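Local coordinates for protein pilin (PDB 3GLE) that forms the backbone of the streptococcal pilus, its subunits joined head to tail by intermolecular isopeptide bonds for adhesion to host cells, bacterial aggregation and biofilm formation, at residues Val21-Asp26 and Phe153-Asp158; Thr37-Lys42 and Thr66-Thr71; Tyr99-Glu104 and Ser119-Val124. The protein carries 2 engineered substitutions. All coordinates share one frame; numbering follows the deposited sequence. Where two conformers were deposited one is given.

All three contacts are strand pairings in one beta-sandwich domain, each with a buried and a more accessible face. Interaction 1 is parallel and joins the first long strand to the last of the domain; interactions 2 and 3 are antiparallel, lie within the chain loop that it closes, and share a second sheet in which strands 37-45 and 96-105 are neighbours. The buried faces converge: Lys23 of interaction 1 meets Phe39 of interaction 2 and Glu104 of interaction 3, with the rings of Phe41 and Phe153 alongside. Outer faces differ: a long, doubtful ion pair in interaction 1, a salt bridge of uncertain length in interaction 2, an amide-to-phenol hydrogen bond in interaction 3.

Interaction 1 (Val21-Asp26 and Phe153-Asp158); sequences VTKNLD and FKASLD. Engineered in segment 153-158: Ala155 (natural residue Asn).
The carbonyl oxygen of Ala155 is held twice from strand 21-26: Asp26 N donates a hydrogen bond to it at 2.8 Å, and the CA-H of Leu25 adds a weaker contact. Five backbone N-H...O bonds run from Thr22 to Leu157, alternating in direction between the strands as parallel pairing demands, and CA-H groups supplement several of them.

On the buried side lies Lys23. Its CG is anti to the backbone N (chi1 -177°) and the chain bends at chi2, which brings the amine close to strand 153-158, where NZ stops 3.5 Å from CB of Ala155. Ala155 is engineered; asparagine is natural, and its side chain is the one that Lys23 joins in an isopeptide bond. The amine instead keeps a salt bridge to Glu104, the residue that promotes that reaction, with the ring of Phe39 as a cation-pi partner. Apolar residues suit the rest of this face: Val21 sets CG1 against the ring edge of Phe153, 3.9 Å from CD2, and Leu25 CD2 touches Ala155 CB.

On the other face, with Asn24 and Ser156, Asp26 and Lys154 form only a long ion pair, 3.6 Å from OD2 to NZ, doubtful because Asp26 has two conformers.

No covalent bond links Lys23 to strand 153-158 here, yet the pairing still brings its amine beside position 155, consistent with a fold that aligns the reacting groups.

Interaction 2 (Thr37-Lys42 and Thr66-Thr71); sequences TDFTFK and TKVTYT
Phe39 reaches from its strand into the buried side of the pair, meeting Val68 first and Tyr70 last. Its CB lies 4.0 Å from CG2 of Val68, the residue directly opposite. With CG beside the backbone N (chi1 -63°), the ring is carried on to Tyr70: CD2 is 3.8 Å from Tyr70 CE2, and farther out on the same edge CE2 is 3.7 Å from Tyr70 CD2. The planes stand at 87°, but neither ring lies over the other, so they touch rim to rim. The hydroxyl of Tyr70 is satisfied by Asn79 O, which suits a buried tyrosine. Phe41 CE2 rests 4.1 Å from Val68 CG2, so one methyl of Val68 touches both phenylalanines.

The opposite face carries Asp38, Thr40, Lys67 and Thr69. Asp38 OD2 and Lys67 NZ make a salt bridge whose modelled length is too short to be trusted, while OD1 makes its own to Lys106, dividing the carboxylate between two lysines. Six backbone hydrogen bonds unite Thr37-Tyr70, Phe39-Val68 and Phe41-Thr66. Aromatics and Val68 inward, with Thr37 and Thr66 at the ends, and polar residues outward give the two-faced pattern of a beta-sandwich strand pair, here next to Glu104, which promotes the natural Lys23 isopeptide.

Interaction 3 (Tyr99-Glu104 and Ser119-Val124); sequences YYKVTE and SYTVQV
Val102 and Val122 meet through their CG2 methyls at 3.6 Å, on the inward face of two antiparallel neighbours in a beta sandwich. Nearby, the ring of Tyr100 extends along the pair until CE2 touches Val124 CG2 at 3.7 Å. Valine suits these places because branching at CB favours the extended backbone and its methyls present a short apolar surface to the interior. Two hydrogen-bonded pairs, Tyr100 with Val122 and Val102 with Tyr120, set the spacing; the bond from Val122 N to Tyr100 O, 2.9 Å long, is almost straight at 176°. Outward-facing residues are mostly polar. Ser119 OG lies 3.3 Å from CE of the strongly bent Lys101, and the methyl CG2 of Thr121 sits at the edge of the Tyr99 ring, 3.8 Å from CD1.

The next shell fixes the inward rings. Tyr100 OH bonds to Val59 O, and Phe87 meets its ring edge-to-face; Tyr120 OH bonds to Gln152 O, with Phe153 again edge-to-face. Phe153 also touches Val102, while Ile151 packs on Val122, so the last strand of the domain closes over this side.

On the outward face Gln123 is positioned in turn by His125, which takes its OE1. Extended past CG, Gln123 runs alongside Tyr99 with its amide plane turned 70° from the ring, and NE2 donates a bent bond, 143° at the hydrogen, to Tyr99 OH at 2.8 Å, the hydroxyl lying in the amide plane.

Interaction 1 (Val21-Asp26 and Phe153-Asp158)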
# COMPACT_ATOMS: atom_id res chain seq x y z
N VAL A 21 -8.22 16.24 -10.10
CA VAL A 21 -7.70 15.81 -8.82
C VAL A 21 -6.60 14.79 -9.12
O VAL A 21 -6.74 13.98 -10.02
CB VAL A 21 -8.79 15.14 -7.96
CG1 VAL A 21 -8.20 14.71 -6.63
CG2 VAL A 21 -9.93 16.08 -7.74
N THR A 22 -5.51 14.86 -8.36
CA THR A 22 -4.37 13.96 -8.52
C THR A 22 -4.20 13.10 -7.29
O THR A 22 -4.30 13.59 -6.16
CB THR A 22 -3.08 14.76 -8.85
OG1 THR A 22 -3.26 15.43 -10.09
CG2 THR A 22 -1.85 13.88 -9.01
N LYS A 23 -3.99 11.80 -7.49
CA LYS A 23 -3.58 10.92 -6.40
C LYS A 23 -2.13 10.52 -6.59
O LYS A 23 -1.74 10.12 -7.67
CB LYS A 23 -4.42 9.65 -6.37
CG LYS A 23 -4.05 8.75 -5.22
CD LYS A 23 -4.60 9.27 -3.90
CE LYS A 23 -4.03 8.49 -2.71
NZ LYS A 23 -4.53 9.08 -1.42
N ASN A 24 -1.35 10.60 -5.52
CA ASN A 24 0.02 10.10 -5.48
C ASN A 24 0.23 9.01 -4.42
O ASN A 24 -0.22 9.16 -3.30
CB ASN A 24 1.00 11.27 -5.27
CG ASN A 24 1.26 12.02 -6.55
OD1 ASN A 24 1.86 11.48 -7.47
ND2 ASN A 24 0.78 13.26 -6.63
N LEU A 25 0.85 7.90 -4.80
CA LEU A 25 1.28 6.90 -3.83
C LEU A 25 2.76 7.05 -3.60
O LEU A 25 3.54 6.91 -4.54
CB LEU A 25 1.05 5.49 -4.36
CG LEU A 25 -0.31 4.82 -4.32
CD1 LEU A 25 -0.11 3.33 -4.51
CD2 LEU A 25 -1.00 5.10 -3.02
N ASP A 26 3.13 7.36 -2.35
CA ASP A 26 4.53 7.44 -1.94
C ASP A 26 4.98 6.09 -1.39
O ASP A 26 4.55 5.67 -0.31
CB ASP A 26 4.70 8.49 -0.85
CG ASP A 26 4.71 9.90 -1.40
OD1 ASP A 26 4.24 10.10 -2.55
OD2 ASP A 26 5.19 10.80 -0.67
N PHE A 153 -3.85 14.53 -3.43
CA PHE A 153 -3.93 13.71 -2.23
C PHE A 153 -2.77 12.74 -2.32
O PHE A 153 -2.46 12.25 -3.39
CB PHE A 153 -5.26 12.97 -2.14
CG PHE A 153 -6.42 13.87 -1.88
CD1 PHE A 153 -6.73 14.28 -0.58
CD2 PHE A 153 -7.17 14.38 -2.93
CE1 PHE A 153 -7.79 15.13 -0.34
CE2 PHE A 153 -8.25 15.23 -2.69
CZ PHE A 153 -8.55 15.61 -1.39
N LYS A 154 -2.09 12.56 -1.20
CA LYS A 154 -0.93 11.67 -1.13
C LYS A 154 -1.21 10.59 -0.08
O LYS A 154 -1.69 10.89 1.02
CB LYS A 154 0.31 12.45 -0.72
CG LYS A 154 1.62 11.65 -0.82
CD LYS A 154 2.81 12.56 -0.63
CE LYS A 154 3.01 12.97 0.84
NZ LYS A 154 4.21 13.85 0.98
N ALA A 155 -0.96 9.33 -0.44
CA ALA A 155 -1.01 8.24 0.53
C ALA A 155 0.37 7.58 0.60
O ALA A 155 1.03 7.45 -0.43
CB ALA A 155 -2.04 7.23 0.10
N SER A 156 0.81 7.17 1.79
CA SER A 156 2.02 6.33 1.87
C SER A 156 1.62 4.86 1.76
O SER A 156 0.59 4.44 2.27
CB SER A 156 2.86 6.61 3.11
OG SER A 156 2.03 6.78 4.25
N LEU A 157 2.40 4.10 1.00
CA LEU A 157 2.22 2.67 0.91
C LEU A 157 3.46 2.05 1.56
O LEU A 157 4.58 2.17 1.03
CB LEU A 157 2.04 2.20 -0.53
CG LEU A 157 2.06 0.67 -0.70
CD1 LEU A 157 0.76 -0.00 -0.22
CD2 LEU A 157 2.39 0.26 -2.12
N ASP A 158 3.24 1.47 2.74
CA ASP A 158 4.28 0.76 3.48
C ASP A 158 4.29 -0.67 2.99
O ASP A 158 3.30 -1.17 2.43
CB ASP A 158 3.98 0.78 5.00
CG ASP A 158 5.27 0.72 5.89
OD1 ASP A 158 6.42 0.86 5.39
OD2 ASP A 158 5.13 0.54 7.12

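Interaction 2 (Thr37-Lys42 and Thr66-Thr71)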
# COMPACT_ATOMS: atom_id res chain seq x y z
N THR A 37 -6.81 -1.41 -5.56
CA THR A 37 -7.68 -0.60 -4.68
C THR A 37 -8.10 0.68 -5.35
O THR A 37 -7.46 1.12 -6.31
CB THR A 37 -7.00 -0.30 -3.30
OG1 THR A 37 -7.97 0.27 -2.42
CG2 THR A 37 -5.77 0.65 -3.43
N ASP A 38 -9.14 1.32 -4.83
CA ASP A 38 -9.48 2.64 -5.32
C ASP A 38 -9.34 3.76 -4.27
O ASP A 38 -9.25 3.51 -3.07
CB ASP A 38 -10.85 2.64 -5.97
CG ASP A 38 -11.97 2.23 -5.02
OD1 ASP A 38 -11.73 2.22 -3.78
OD2 ASP A 38 -13.09 1.91 -5.52
N PHE A 39 -9.34 4.99 -4.75
CA PHE A 39 -9.49 6.13 -3.86
C PHE A 39 -10.62 6.98 -4.41
O PHE A 39 -10.70 7.20 -5.64
CB PHE A 39 -8.19 6.93 -3.77
CG PHE A 39 -7.04 6.15 -3.19
CD1 PHE A 39 -6.83 6.12 -1.80
CD2 PHE A 39 -6.18 5.43 -4.01
CE1 PHE A 39 -5.76 5.41 -1.25
CE2 PHE A 39 -5.13 4.69 -3.49
CZ PHE A 39 -4.90 4.69 -2.10
N THR A 40 -11.51 7.42 -3.52
CA THR A 40 -12.66 8.22 -3.94
C THR A 40 -12.54 9.66 -3.42
O THR A 40 -12.10 9.88 -2.29
CB THR A 40 -14.02 7.57 -3.50
OG1 THR A 40 -14.05 7.37 -2.09
CG2 THR A 40 -14.18 6.21 -4.12
N PHE A 41 -12.90 10.63 -4.24
CA PHE A 41 -12.88 12.03 -3.84
C PHE A 41 -14.27 12.61 -3.95
O PHE A 41 -14.97 12.39 -4.93
CB PHE A 41 -11.88 12.82 -4.69
CG PHE A 41 -10.55 12.14 -4.77
CD1 PHE A 41 -9.75 12.05 -3.65
CD2 PHE A 41 -10.15 11.52 -5.93
CE1 PHE A 41 -8.54 11.40 -3.70
CE2 PHE A 41 -8.94 10.85 -5.99
CZ PHE A 41 -8.15 10.79 -4.87
N LYS A 42 -14.68 13.31 -2.89
CA LYS A 42 -15.98 13.90 -2.81
C LYS A 42 -15.86 15.41 -2.87
O LYS A 42 -14.98 16.02 -2.22
CB LYS A 42 -16.68 13.50 -1.50
CG LYS A 42 -18.09 14.09 -1.37
CD LYS A 42 -18.78 13.58 -0.13
CE LYS A 42 -20.06 14.33 0.12
NZ LYS A 42 -20.76 13.87 1.38
N THR A 66 -15.59 11.35 -7.68
CA THR A 66 -14.77 10.83 -8.75
C THR A 66 -13.65 10.00 -8.16
O THR A 66 -13.27 10.19 -6.98
CB THR A 66 -14.26 11.98 -9.68
OG1 THR A 66 -13.76 11.42 -10.90
CG2 THR A 66 -13.16 12.79 -9.01
N LYS A 67 -13.09 9.07 -8.92
CA LYS A 67 -12.14 8.17 -8.31
C LYS A 67 -11.02 7.72 -9.22
O LYS A 67 -11.13 7.81 -10.44
CB LYS A 67 -12.86 6.97 -7.69
CG LYS A 67 -13.21 5.86 -8.64
CD LYS A 67 -13.97 4.76 -7.87
CE LYS A 67 -13.75 3.39 -8.50
NZ LYS A 67 -14.24 2.28 -7.64
N VAL A 68 -9.96 7.24 -8.59
CA VAL A 68 -8.86 6.65 -9.30
C VAL A 68 -8.64 5.22 -8.76
O VAL A 68 -8.92 4.94 -7.59
CB VAL A 68 -7.56 7.46 -9.10
CG1 VAL A 68 -7.69 8.86 -9.72
CG2 VAL A 68 -7.19 7.54 -7.60
N THR A 69 -8.13 4.34 -9.62
CA THR A 69 -7.97 2.94 -9.27
C THR A 69 -6.55 2.45 -9.54
O THR A 69 -6.00 2.69 -10.61
CB THR A 69 -8.98 2.09 -10.06
OG1 THR A 69 -10.30 2.61 -9.83
CG2 THR A 69 -8.89 0.61 -9.65
N TYR A 70 -5.95 1.81 -8.55
CA TYR A 70 -4.65 1.17 -8.73
C TYR A 70 -4.86 -0.34 -8.86
O TYR A 70 -5.76 -0.88 -8.23
CB TYR A 70 -3.73 1.46 -7.55
CG TYR A 70 -3.28 2.90 -7.48
CD1 TYR A 70 -2.05 3.29 -8.02
CD2 TYR A 70 -4.10 3.89 -6.91
CE1 TYR A 70 -1.64 4.66 -7.98
CE2 TYR A 70 -3.70 5.24 -6.86
CZ TYR A 70 -2.47 5.62 -7.40
OH TYR A 70 -2.07 6.95 -7.34
N THR A 71 -4.03 -0.98 -9.69
CA THR A 71 -3.98 -2.44 -9.81
C THR A 71 -2.54 -2.90 -9.71
O THR A 71 -1.62 -2.10 -9.87
CB THR A 71 -4.53 -2.94 -11.15
OG1 THR A 71 -3.74 -2.41 -12.22
CG2 THR A 71 -5.97 -2.50 -11.34

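Interaction 3 (Tyr99-Glu104 and Ser119-Val124)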
# COMPACT_ATOMS: atom_id res chain seq x y z
N TYR A 99 -18.33 28.33 -3.14
CA TYR A 99 -17.39 27.55 -2.33
C TYR A 99 -17.78 26.09 -2.12
O TYR A 99 -18.95 25.79 -1.80
CB TYR A 99 -17.20 28.20 -0.98
CG TYR A 99 -16.38 29.47 -0.97
CD1 TYR A 99 -15.08 29.45 -0.48
CD2 TYR A 99 -16.92 30.69 -1.40
CE1 TYR A 99 -14.31 30.59 -0.43
CE2 TYR A 99 -16.16 31.87 -1.34
CZ TYR A 99 -14.85 31.80 -0.84
OH TYR A 99 -14.07 32.92 -0.78
N TYR A 100 -16.79 25.22 -2.29
CA TYR A 100 -16.89 23.77 -2.12
C TYR A 100 -15.75 23.24 -1.25
O TYR A 100 -14.71 23.90 -1.09
CB TYR A 100 -16.78 23.06 -3.47
CG TYR A 100 -17.85 23.42 -4.48
CD1 TYR A 100 -18.94 22.57 -4.70
CD2 TYR A 100 -17.76 24.59 -5.23
CE1 TYR A 100 -19.93 22.91 -5.61
CE2 TYR A 100 -18.75 24.94 -6.12
CZ TYR A 100 -19.82 24.09 -6.31
OH TYR A 100 -20.75 24.43 -7.21
N LYS A 101 -15.94 22.04 -0.70
CA LYS A 101 -14.88 21.29 -0.03
C LYS A 101 -14.64 20.00 -0.79
O LYS A 101 -15.59 19.31 -1.19
CB LYS A 101 -15.24 20.92 1.42
CG LYS A 101 -15.76 22.08 2.26
CD LYS A 101 -14.64 23.00 2.69
CE LYS A 101 -13.86 22.39 3.86
NZ LYS A 101 -13.36 23.44 4.80
N VAL A 102 -13.37 19.68 -0.96
CA VAL A 102 -13.00 18.44 -1.61
C VAL A 102 -12.23 17.61 -0.58
O VAL A 102 -11.30 18.12 0.06
CB VAL A 102 -12.17 18.69 -2.89
CG1 VAL A 102 -11.60 17.37 -3.48
CG2 VAL A 102 -13.01 19.45 -3.91
N THR A 103 -12.66 16.36 -0.40
CA THR A 103 -12.03 15.42 0.52
C THR A 103 -11.82 14.07 -0.17
O THR A 103 -12.42 13.78 -1.20
CB THR A 103 -12.90 15.19 1.77
OG1 THR A 103 -14.27 14.98 1.37
CG2 THR A 103 -12.83 16.40 2.73
N GLU A 104 -10.96 13.25 0.41
CA GLU A 104 -10.82 11.86 0.02
C GLU A 104 -11.61 10.96 1.00
O GLU A 104 -11.51 11.11 2.22
CB GLU A 104 -9.33 11.46 -0.01
CG GLU A 104 -9.10 10.01 -0.39
CD GLU A 104 -7.66 9.57 -0.24
OE1 GLU A 104 -6.80 9.97 -1.08
OE2 GLU A 104 -7.39 8.80 0.71
N SER A 119 -8.64 18.34 3.88
CA SER A 119 -9.83 18.93 3.27
C SER A 119 -9.38 20.14 2.45
O SER A 119 -8.69 20.99 2.98
CB SER A 119 -10.80 19.39 4.35
OG SER A 119 -12.10 19.55 3.81
N TYR A 120 -9.74 20.20 1.17
CA TYR A 120 -9.45 21.35 0.33
C TYR A 120 -10.65 22.30 0.23
O TYR A 120 -11.79 21.86 0.09
CB TYR A 120 -9.09 20.90 -1.09
CG TYR A 120 -7.69 20.40 -1.32
CD1 TYR A 120 -7.36 19.08 -1.09
CD2 TYR A 120 -6.69 21.25 -1.83
CE1 TYR A 120 -6.07 18.60 -1.30
CE2 TYR A 120 -5.38 20.78 -2.06
CZ TYR A 120 -5.08 19.46 -1.77
OH TYR A 120 -3.83 18.94 -1.99
N THR A 121 -10.40 23.60 0.29
CA THR A 121 -11.39 24.59 -0.10
C THR A 121 -11.18 24.86 -1.58
O THR A 121 -10.06 25.09 -2.00
CB THR A 121 -11.22 25.88 0.67
OG1 THR A 121 -11.38 25.60 2.05
CG2 THR A 121 -12.25 26.95 0.25
N VAL A 122 -12.28 24.79 -2.33
CA VAL A 122 -12.32 25.07 -3.76
C VAL A 122 -13.26 26.25 -4.04
O VAL A 122 -14.45 26.20 -3.72
CB VAL A 122 -12.77 23.81 -4.55
CG1 VAL A 122 -13.09 24.15 -6.01
CG2 VAL A 122 -11.70 22.75 -4.46
N GLN A 123 -12.71 27.32 -4.62
CA GLN A 123 -13.45 28.48 -5.07
C GLN A 123 -13.73 28.39 -6.56
O GLN A 123 -12.79 28.36 -7.37
CB GLN A 123 -12.65 29.77 -4.87
CG GLN A 123 -12.18 30.15 -3.49
CD GLN A 123 -11.54 31.54 -3.52
OE1 GLN A 123 -10.66 31.82 -4.35
NE2 GLN A 123 -12.04 32.44 -2.68
N VAL A 124 -15.00 28.37 -6.94
CA VAL A 124 -15.34 28.43 -8.34
C VAL A 124 -15.79 29.85 -8.61
O VAL A 124 -16.79 30.34 -8.04
CB VAL A 124 -16.42 27.40 -8.73
CG1 VAL A 124 -16.75 27.47 -10.23
CG2 VAL A 124 -15.95 25.99 -8.38